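Local coordinates for protein arylsulfatase (Pseudoalteromonas sp. MB47, PDB 7AJ0) that is a thermostable bacterial sulfatase that acts on fucoidan, probably removing sulfate from this polysaccharide with the help of a bound calcium ion, at residues L58-G63 and T323-P328; K151-G156 and F262-S267. All coordinates share one frame; numbering follows the deposited sequence.

How the contacts relate
The chain first enters the core at strand 53-59, whose C-terminal end and following loop supply L58-G63 to contact 1. It then runs on to strand 151-155 and, through helix 240-258, to strand 262-267, where contact 2 closes a loop of about a hundred residues. Only at strand 318-324 and T323-P328 does contact 1 close, so contact 2 is nested inside the larger loop. All four strands are parallel neighbours in one sheet, in the order 151-155, 262-267, 53-59, 318-324. The two contacts lie about 17 Å apart between centres but meet where neighbouring strands 53-59 and 262-267 run side by side, and there L58 N probably hydrogen-bonds H266 O at 2.9 Å.

Contact 1 (L58-G63 and T323-P328); sequences LVDDLG and TSDNGP. With CA (calcium ion), chain G.
The carboxylates of D60 and D325 stand nearly perpendicular, 77° between their planes, and meet at the calcium ion; the D61 carboxylate and N326 amide, 53° apart, converge on it as well, D61 through OD1. D60 binds through OD1 alone, 2.2 Å from calcium, while D325 offers both oxygens, OD2 at 2.2 Å and OD1 at 2.6 Å. D325 CG lies between its backbone N and carbonyl carbon (chi1 76°), which turns OD1 to meet D61 N almost along the C-O axis at 3.0 Å. N326 is used at both amide ends: OD1 binds calcium at 2.4 Å, and ND2 reaches the metal-bound D61 OD1 at 2.6 Å from above the carboxylate plane while also donating to G327 O. The parallel strands are joined by V59 N to T323 O, 2.9 Å, and L58 CD1 packs alongside T323 CG2 at 3.6 Å. C102 SG completes the metal shell, and D60 OD2 and D61 OD2 form salt bridges with K157 and K345. C102 is modelled as cysteine; as in other sulfatases, it is probably the residue converted to formylglycine. This is the strand-end metal site of the sulfatase fold, where calcium would offset the repulsion among three buried carboxylates.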
loop_
_atom_site.group_PDB
_atom_site.type_symbol
_atom_site.label_atom_id
_atom_site.label_comp_id
_atom_site.label_asym_id
_atom_site.label_seq_id
_atom_site.Cartn_x
_atom_site.Cartn_y
_atom_site.Cartn_z
ATOM N N LEU A 58 -1.213 29.162 26.330
ATOM C CA LEU A 58 -0.876 28.575 25.038
ATOM C C LEU A 58 0.048 27.389 25.283
ATOM O O LEU A 58 1.231 27.565 25.588
ATOM C CB LEU A 58 -0.227 29.617 24.136
ATOM C CG LEU A 58 -0.047 29.263 22.662
ATOM C CD1 LEU A 58 -1.384 29.033 21.975
ATOM C CD2 LEU A 58 0.729 30.377 21.975
ATOM N N VAL A 59 -0.493 26.187 25.154
ATOM C CA VAL A 59 0.291 24.965 25.277
ATOM C C VAL A 59 0.852 24.607 23.908
ATOM O O VAL A 59 0.205 24.820 22.877
ATOM C CB VAL A 59 -0.560 23.819 25.852
ATOM C CG1 VAL A 59 0.317 22.615 26.160
ATOM C CG2 VAL A 59 -1.292 24.282 27.098
ATOM N N ASP A 60 2.061 24.057 23.896
ATOM C CA ASP A 60 2.771 23.763 22.659
ATOM C C ASP A 60 2.499 22.326 22.231
ATOM O O ASP A 60 2.667 21.394 23.023
ATOM C CB ASP A 60 4.272 23.994 22.850
ATOM C CG ASP A 60 5.023 24.108 21.538
ATOM O OD1 ASP A 60 4.389 24.009 20.471
ATOM O OD2 ASP A 60 6.256 24.303 21.576
ATOM N N ASP A 61 2.067 22.158 20.978
ATOM C CA ASP A 61 1.901 20.838 20.369
ATOM C C ASP A 61 0.933 19.964 21.161
ATOM O O ASP A 61 1.135 18.757 21.307
ATOM C CB ASP A 61 3.252 20.134 20.213
ATOM C CG ASP A 61 4.152 20.812 19.197
ATOM O OD1 ASP A 61 3.727 21.828 18.614
ATOM O OD2 ASP A 61 5.281 20.327 18.975
ATOM N N LEU A 62 -0.134 20.574 21.667
ATOM C CA LEU A 62 -1.150 19.858 22.425
ATOM C C LEU A 62 -2.263 19.403 21.491
ATOM O O LEU A 62 -2.819 20.209 20.738
ATOM C CB LEU A 62 -1.721 20.747 23.529
ATOM C CG LEU A 62 -2.700 20.077 24.495
ATOM C CD1 LEU A 62 -1.944 19.181 25.467
ATOM C CD2 LEU A 62 -3.530 21.112 25.242
ATOM N N GLY A 63 -2.591 18.114 21.546
ATOM C CA GLY A 63 -3.615 17.577 20.681
ATOM C C GLY A 63 -5.023 17.899 21.150
ATOM O O GLY A 63 -5.275 18.178 22.323
ATOM N N THR A 323 -5.587 27.171 25.037
ATOM C CA THR A 323 -5.562 26.674 23.668
ATOM C C THR A 323 -4.174 26.130 23.355
ATOM O O THR A 323 -3.266 26.159 24.188
ATOM C CB THR A 323 -5.966 27.778 22.681
ATOM O OG1 THR A 323 -6.089 27.232 21.362
ATOM C CG2 THR A 323 -4.931 28.891 22.656
ATOM N N SER A 324 -4.026 25.621 22.137
ATOM C CA SER A 324 -2.774 25.089 21.627
ATOM C C SER A 324 -2.390 25.844 20.362
ATOM O O SER A 324 -3.191 26.584 19.784
ATOM C CB SER A 324 -2.897 23.588 21.339
ATOM O OG SER A 324 -1.729 23.094 20.712
ATOM N N ASP A 325 -1.144 25.657 19.928
ATOM C CA ASP A 325 -0.679 26.293 18.704
ATOM C C ASP A 325 -0.729 25.371 17.492
ATOM O O ASP A 325 -0.731 25.864 16.361
ATOM C CB ASP A 325 0.747 26.828 18.885
ATOM C CG ASP A 325 1.797 25.739 18.856
ATOM O OD1 ASP A 325 1.511 24.601 19.290
ATOM O OD2 ASP A 325 2.919 26.035 18.396
ATOM N N ASN A 326 -0.783 24.060 17.692
ATOM C CA ASN A 326 -0.968 23.118 16.592
ATOM C C ASN A 326 -1.220 21.739 17.191
ATOM O O ASN A 326 -1.218 21.560 18.413
ATOM C CB ASN A 326 0.234 23.115 15.645
ATOM C CG ASN A 326 1.551 22.973 16.375
ATOM O OD1 ASN A 326 2.321 23.928 16.480
ATOM N ND2 ASN A 326 1.814 21.777 16.890
ATOM N N GLY A 327 -1.445 20.762 16.313
ATOM C CA GLY A 327 -1.751 19.420 16.742
ATOM C C GLY A 327 -0.527 18.676 17.225
ATOM O O GLY A 327 0.595 19.198 17.258
ATOM N N PRO A 328 -0.736 17.415 17.592
ATOM C CA PRO A 328 0.353 16.638 18.199
ATOM C C PRO A 328 1.489 16.389 17.221
ATOM O O PRO A 328 1.273 16.160 16.029
ATOM C CB PRO A 328 -0.330 15.327 18.609
ATOM C CG PRO A 328 -1.477 15.192 17.660
ATOM C CD PRO A 328 -1.948 16.602 17.366
HETATM CA CA CA G . 3.836 24.078 18.367
#

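Contact 2 (K151-G156 and F262-S267); sequences KTALIG and FYLIHS
L264 places CG anti to its backbone N (chi1 171°), and I155 places CG1 anti to its carbonyl carbon (chi1 -68°), so that L264 CD1 crosses over the CG1-CD1 end of I155, 4.0 Å from I155 CD1. They lie on one face of two parallel strands in the alkaline-phosphatase-like alpha/beta core. Five backbone hydrogen bonds join the strands, from Y263 N to K151 O at one end to S267 N to I155 O, 2.8 Å, at the other. L264 CD1 also sits 4.1 Å from A153 CB. On the other face L154 CD1 touches I265 CG2 at 4.1 Å, and T152 CG2 approaches Y263 CB. Helix 240-258, which leads into strand 262-267, packs on the L264 face, and helix 141-146 covers T152, Y263 and I265 on the other. The polar tips turn to partners beyond the pair: H266 ND1 bonds S248 OG, Y263 OH bonds Q141 and S384, and S267 OG bonds K157 O and R106 NH1. I155 O lies over one face of the H266 ring. The S267 side chain lies about 8 Å from the calcium ion. A CB on G156 would collide with S267 O, which lies 3.1 Å from G156 CA in a CA-H...O contact.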
loop_
_atom_site.group_PDB
_atom_site.type_symbol
_atom_site.label_atom_id
_atom_site.label_comp_id
_atom_site.label_asym_id
_atom_site.label_seq_id
_atom_site.Cartn_x
_atom_site.Cartn_y
_atom_site.Cartn_z
ATOM N N LYS A 151 -0.667 46.688 30.534
ATOM C CA LYS A 151 0.672 46.124 30.669
ATOM C C LYS A 151 0.669 44.783 29.937
ATOM O O LYS A 151 -0.087 43.874 30.300
ATOM C CB LYS A 151 1.065 45.954 32.132
ATOM C CG LYS A 151 1.247 47.270 32.886
ATOM C CD LYS A 151 2.449 48.077 32.383
ATOM C CE LYS A 151 3.779 47.462 32.812
ATOM N NZ LYS A 151 4.948 48.222 32.275
ATOM N N THR A 152 1.490 44.670 28.900
ATOM C CA THR A 152 1.452 43.539 27.985
ATOM C C THR A 152 2.736 42.731 28.093
ATOM O O THR A 152 3.832 43.294 28.175
ATOM C CB THR A 152 1.261 44.023 26.545
ATOM O OG1 THR A 152 2.383 44.825 26.155
ATOM C CG2 THR A 152 -0.005 44.855 26.427
ATOM N N ALA A 153 2.599 41.408 28.086
ATOM C CA ALA A 153 3.756 40.543 28.235
ATOM C C ALA A 153 3.531 39.227 27.513
ATOM O O ALA A 153 2.405 38.733 27.419
ATOM C CB ALA A 153 4.063 40.267 29.715
ATOM N N LEU A 154 4.622 38.673 26.995
ATOM C CA LEU A 154 4.672 37.294 26.528
ATOM C C LEU A 154 5.732 36.586 27.356
ATOM O O LEU A 154 6.893 37.009 27.374
ATOM C CB LEU A 154 4.994 37.208 25.040
ATOM C CG LEU A 154 4.848 35.805 24.445
ATOM C CD1 LEU A 154 4.338 35.891 23.014
ATOM C CD2 LEU A 154 6.160 35.036 24.499
ATOM N N ILE A 155 5.333 35.526 28.050
ATOM C CA ILE A 155 6.221 34.773 28.924
ATOM C C ILE A 155 6.212 33.330 28.447
ATOM O O ILE A 155 5.189 32.642 28.546
ATOM C CB ILE A 155 5.806 34.883 30.398
ATOM C CG1 ILE A 155 6.034 36.320 30.881
ATOM C CG2 ILE A 155 6.574 33.880 31.240
ATOM C CD1 ILE A 155 5.600 36.584 32.306
ATOM N N GLY A 156 7.345 32.877 27.916
ATOM C CA GLY A 156 7.470 31.514 27.445
ATOM C C GLY A 156 8.036 31.408 26.045
ATOM O O GLY A 156 8.922 32.177 25.661
ATOM N N PHE A 262 -3.930 43.899 32.499
ATOM C CA PHE A 262 -2.818 43.136 31.956
ATOM C C PHE A 262 -3.293 42.280 30.790
ATOM O O PHE A 262 -4.431 41.803 30.766
ATOM C CB PHE A 262 -2.153 42.258 33.033
ATOM C CG PHE A 262 -2.966 41.061 33.453
ATOM C CD1 PHE A 262 -2.989 39.909 32.679
ATOM C CD2 PHE A 262 -3.677 41.075 34.640
ATOM C CE1 PHE A 262 -3.728 38.810 33.064
ATOM C CE2 PHE A 262 -4.416 39.975 35.036
ATOM C CZ PHE A 262 -4.441 38.841 34.246
ATOM N N TYR A 263 -2.413 42.118 29.808
ATOM C CA TYR A 263 -2.598 41.171 28.716
ATOM C C TYR A 263 -1.376 40.263 28.715
ATOM O O TYR A 263 -0.270 40.708 28.389
ATOM C CB TYR A 263 -2.762 41.875 27.373
ATOM C CG TYR A 263 -3.106 40.918 26.254
ATOM C CD1 TYR A 263 -2.125 40.142 25.654
ATOM C CD2 TYR A 263 -4.413 40.780 25.808
ATOM C CE1 TYR A 263 -2.433 39.259 24.640
ATOM C CE2 TYR A 263 -4.732 39.901 24.791
ATOM C CZ TYR A 263 -3.736 39.143 24.211
ATOM O OH TYR A 263 -4.040 38.264 23.197
ATOM N N LEU A 264 -1.572 39.000 29.083
ATOM C CA LEU A 264 -0.481 38.049 29.237
ATOM C C LEU A 264 -0.723 36.848 28.337
ATOM O O LEU A 264 -1.778 36.210 28.417
ATOM C CB LEU A 264 -0.348 37.597 30.694
ATOM C CG LEU A 264 0.624 36.439 30.927
ATOM C CD1 LEU A 264 2.022 36.811 30.463
ATOM C CD2 LEU A 264 0.640 36.029 32.390
ATOM N N ILE A 265 0.258 36.540 27.493
ATOM C CA ILE A 265 0.322 35.272 26.776
ATOM C C ILE A 265 1.335 34.411 27.528
ATOM O O ILE A 265 2.544 34.628 27.434
ATOM C CB ILE A 265 0.717 35.452 25.315
ATOM C CG1 ILE A 265 -0.379 36.193 24.552
ATOM C CG2 ILE A 265 0.995 34.092 24.675
ATOM C CD1 ILE A 265 0.016 36.597 23.146
ATOM N N HIS A 266 0.843 33.426 28.279
ATOM C CA HIS A 266 1.704 32.451 28.939
ATOM C C HIS A 266 1.895 31.277 27.985
ATOM O O HIS A 266 0.982 30.469 27.792
ATOM C CB HIS A 266 1.111 31.986 30.262
ATOM C CG HIS A 266 2.029 31.104 31.047
ATOM N ND1 HIS A 266 2.951 31.599 31.944
ATOM C CD2 HIS A 266 2.185 29.759 31.051
ATOM C CE1 HIS A 266 3.625 30.596 32.478
ATOM N NE2 HIS A 266 3.179 29.469 31.953
ATOM N N SER A 267 3.080 31.185 27.394
ATOM C CA SER A 267 3.372 30.246 26.314
ATOM C C SER A 267 4.247 29.126 26.868
ATOM O O SER A 267 5.473 29.223 26.880
ATOM C CB SER A 267 4.049 30.988 25.153
ATOM O OG SER A 267 4.460 30.103 24.127
#